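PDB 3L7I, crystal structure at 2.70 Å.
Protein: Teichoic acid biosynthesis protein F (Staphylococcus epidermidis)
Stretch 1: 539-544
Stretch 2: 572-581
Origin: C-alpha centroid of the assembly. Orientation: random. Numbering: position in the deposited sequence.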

# COMPACT_ATOMS: atom_id res chain seq x y z
N LYS A 539 53.79 -22.40 -41.51
CA LYS A 539 53.86 -21.37 -40.50
C LYS A 539 52.51 -20.65 -40.39
O LYS A 539 51.60 -20.88 -41.19
CB LYS A 539 54.99 -20.40 -40.79
CG LYS A 539 56.38 -20.94 -40.43
CD LYS A 539 57.45 -19.83 -40.35
CE LYS A 539 57.87 -19.34 -41.75
NZ LYS A 539 58.50 -17.98 -41.72
N VAL A 540 52.37 -19.79 -39.40
CA VAL A 540 51.03 -19.37 -39.01
C VAL A 540 50.83 -17.87 -38.84
O VAL A 540 51.39 -17.26 -37.92
CB VAL A 540 50.62 -20.08 -37.71
CG1 VAL A 540 49.34 -19.48 -37.14
CG2 VAL A 540 50.47 -21.56 -37.96
N ILE A 541 50.02 -17.28 -39.72
CA ILE A 541 49.62 -15.88 -39.58
C ILE A 541 48.28 -15.79 -38.84
O ILE A 541 47.36 -16.60 -39.08
CB ILE A 541 49.52 -15.20 -40.98
CG1 ILE A 541 50.88 -15.13 -41.65
CG2 ILE A 541 49.00 -13.80 -40.87
CD1 ILE A 541 50.78 -14.94 -43.14
N MET A 542 48.17 -14.83 -37.93
CA MET A 542 46.88 -14.53 -37.29
C MET A 542 46.40 -13.15 -37.67
O MET A 542 47.16 -12.19 -37.67
CB MET A 542 46.95 -14.61 -35.77
CG MET A 542 45.68 -15.19 -35.19
SD MET A 542 45.20 -14.53 -33.58
CE MET A 542 46.74 -13.78 -33.09
N TYR A 543 45.11 -13.03 -37.97
CA TYR A 543 44.57 -11.76 -38.42
C TYR A 543 43.41 -11.37 -37.53
O TYR A 543 42.42 -12.08 -37.44
CB TYR A 543 44.10 -11.90 -39.86
CG TYR A 543 43.51 -10.65 -40.44
CD1 TYR A 543 44.02 -9.40 -40.13
CD2 TYR A 543 42.44 -10.72 -41.31
CE1 TYR A 543 43.47 -8.25 -40.67
CE2 TYR A 543 41.90 -9.59 -41.86
CZ TYR A 543 42.41 -8.35 -41.54
OH TYR A 543 41.83 -7.24 -42.12
N ALA A 544 43.50 -10.24 -36.85
CA ALA A 544 42.44 -9.90 -35.91
C ALA A 544 42.11 -8.42 -35.95
O ALA A 544 42.62 -7.63 -35.15
CB ALA A 544 42.83 -10.32 -34.53
N GLU A 572 49.68 -16.34 -52.87
CA GLU A 572 51.00 -15.82 -52.53
C GLU A 572 51.66 -16.51 -51.36
O GLU A 572 52.87 -16.45 -51.20
CB GLU A 572 50.92 -14.31 -52.22
CG GLU A 572 50.72 -13.42 -53.43
CD GLU A 572 51.89 -13.49 -54.42
OE1 GLU A 572 53.05 -13.52 -53.96
OE2 GLU A 572 51.65 -13.50 -55.65
N LEU A 573 50.86 -17.14 -50.51
CA LEU A 573 51.36 -17.63 -49.24
C LEU A 573 50.83 -19.02 -48.91
O LEU A 573 51.30 -19.64 -47.96
CB LEU A 573 50.97 -16.65 -48.12
CG LEU A 573 51.51 -15.23 -48.25
CD1 LEU A 573 50.89 -14.29 -47.25
CD2 LEU A 573 53.01 -15.25 -48.10
N GLY A 574 49.87 -19.49 -49.69
CA GLY A 574 49.18 -20.74 -49.40
C GLY A 574 50.01 -22.01 -49.30
O GLY A 574 49.48 -23.07 -48.96
N ASP A 575 51.30 -21.92 -49.59
CA ASP A 575 52.16 -23.10 -49.54
C ASP A 575 53.13 -23.01 -48.39
O ASP A 575 53.73 -24.00 -47.98
CB ASP A 575 52.92 -23.31 -50.86
CG ASP A 575 52.04 -23.83 -52.00
OD1 ASP A 575 51.04 -24.55 -51.74
OD2 ASP A 575 52.36 -23.53 -53.18
N ASP A 576 53.30 -21.81 -47.85
CA ASP A 576 54.21 -21.61 -46.73
C ASP A 576 53.43 -21.36 -45.43
O ASP A 576 53.92 -21.66 -44.34
CB ASP A 576 55.16 -20.44 -46.99
CG ASP A 576 56.14 -20.71 -48.14
OD1 ASP A 576 56.76 -21.80 -48.15
OD2 ASP A 576 56.30 -19.82 -49.02
N TYR A 577 52.22 -20.83 -45.57
CA TYR A 577 51.45 -20.33 -44.43
C TYR A 577 50.04 -20.88 -44.31
O TYR A 577 49.41 -21.33 -45.27
CB TYR A 577 51.34 -18.81 -44.50
CG TYR A 577 52.61 -18.07 -44.24
CD1 TYR A 577 52.98 -17.71 -42.95
CD2 TYR A 577 53.45 -17.71 -45.30
CE1 TYR A 577 54.16 -17.03 -42.72
CE2 TYR A 577 54.62 -17.03 -45.08
CZ TYR A 577 54.98 -16.68 -43.78
OH TYR A 577 56.15 -15.99 -43.55
N VAL A 578 49.54 -20.79 -43.09
CA VAL A 578 48.13 -20.94 -42.88
C VAL A 578 47.69 -19.67 -42.13
O VAL A 578 48.46 -19.13 -41.32
CB VAL A 578 47.87 -22.22 -42.13
CG1 VAL A 578 47.73 -21.96 -40.64
CG2 VAL A 578 46.65 -22.88 -42.68
N ILE A 579 46.51 -19.14 -42.41
CA ILE A 579 46.11 -17.89 -41.74
C ILE A 579 44.90 -18.03 -40.80
O ILE A 579 43.83 -18.52 -41.21
CB ILE A 579 45.88 -16.76 -42.77
CG1 ILE A 579 45.64 -15.44 -42.06
CG2 ILE A 579 44.72 -17.08 -43.71
CD1 ILE A 579 45.38 -14.31 -43.08
N LEU A 580 45.06 -17.63 -39.54
CA LEU A 580 43.94 -17.71 -38.58
C LEU A 580 43.13 -16.43 -38.56
O LEU A 580 43.67 -15.36 -38.27
CB LEU A 580 44.45 -18.03 -37.17
CG LEU A 580 45.42 -19.20 -37.05
CD1 LEU A 580 45.75 -19.53 -35.61
CD2 LEU A 580 44.82 -20.39 -37.76
N LEU A 581 41.84 -16.53 -38.88
CA LEU A 581 40.97 -15.35 -38.90
C LEU A 581 40.18 -15.23 -37.59
O LEU A 581 39.29 -16.04 -37.30
CB LEU A 581 40.00 -15.41 -40.08
CG LEU A 581 40.57 -15.68 -41.47
CD1 LEU A 581 39.46 -15.75 -42.51
CD2 LEU A 581 41.61 -14.65 -41.88

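The two stretches are joined first by their backbones. Residues 539-543 and 577-581 run side by side as parallel β-strands, with N-to-C directions 25° apart, and five hydrogen bonds lace them together. Lys 539 N donates to Asp 576 O at 2.9 Å, and Val 578 N donates to Lys 539 O at 2.8 Å. Ile 541 then repeats the pattern: its N reaches Val 578 O at 2.9 Å, while its O accepts from Leu 580 N at 2.6 Å, the shortest of the set. Tyr 543 N closes the series with Leu 580 O at 2.8 Å. In a parallel pair a bonding residue is typically clasped by the two residues that flank its partner, as Lys 539 is by Asp 576 and Val 578, and Ile 541 by Val 578 and Leu 580. N-H...O angles of 153° to 168° indicate well-directed bonds.

Weaker CA-H...O contacts fill the spaces between these bonds. Tyr 577 CA lies 3.3 Å from Lys 539 O and Ile 579 CA lies 3.2 Å from Ile 541 O; in the other direction, Val 540 CA and Met 542 CA each approach a carbonyl, Val 578 O and Leu 580 O respectively, at 3.5 Å.

Just before the second strand, Asp 576 N and Tyr 577 N both donate to Leu 573 O, at 3.0 and 2.8 Å, and this turn leads into the strand with Asp 576 O available to Lys 539. Asp 576 joins the pairing through its backbone, so its exposed side chain is left free, and a charged group suits a place that solvent can reach.

Side chains alternate between the two faces of the sheet. On the face of Lys 539, Ile 541 and Tyr 543, Ile 541 is the centre of the packing. Its CD1 sits over one face of the Tyr 577 ring, 4.0 Å from the centroid in a CH-π contact, and also meets Leu 573 CD1 at 4.2 Å. Its CG2 lies 3.9 Å from Ile 579 CG1. A β-branched residue suits an extended backbone and here offers two arms to different neighbours. Tyr 577 supplies a broad apolar surface, while its hydroxyl is hydrogen-bonded elsewhere in the structure. Farther along, Tyr 543 CB meets Ile 579 CD1 at 4.2 Å, and Leu 581 CD2 lies at the edge of the Tyr 543 ring, 4.1 Å from Tyr 543 CD2. Partly exposed Lys 539 has a chain long enough to bring NZ within 3.6 Å of Tyr 577 OH.

The face of Val 540 and Met 542 is wholly aliphatic or thioether in character. Val 540 spans two neighbours, with CG2 3.9 Å from Val 578 CG1 and CG1 3.9 Å from Leu 580 CD1. Met 542 CG packs on Leu 580 CB at 3.7 Å before the end of its flexible side chain leads away. These four residues are buried, as apolar side chains should be, and the two stretches together bury 625 Å² between them.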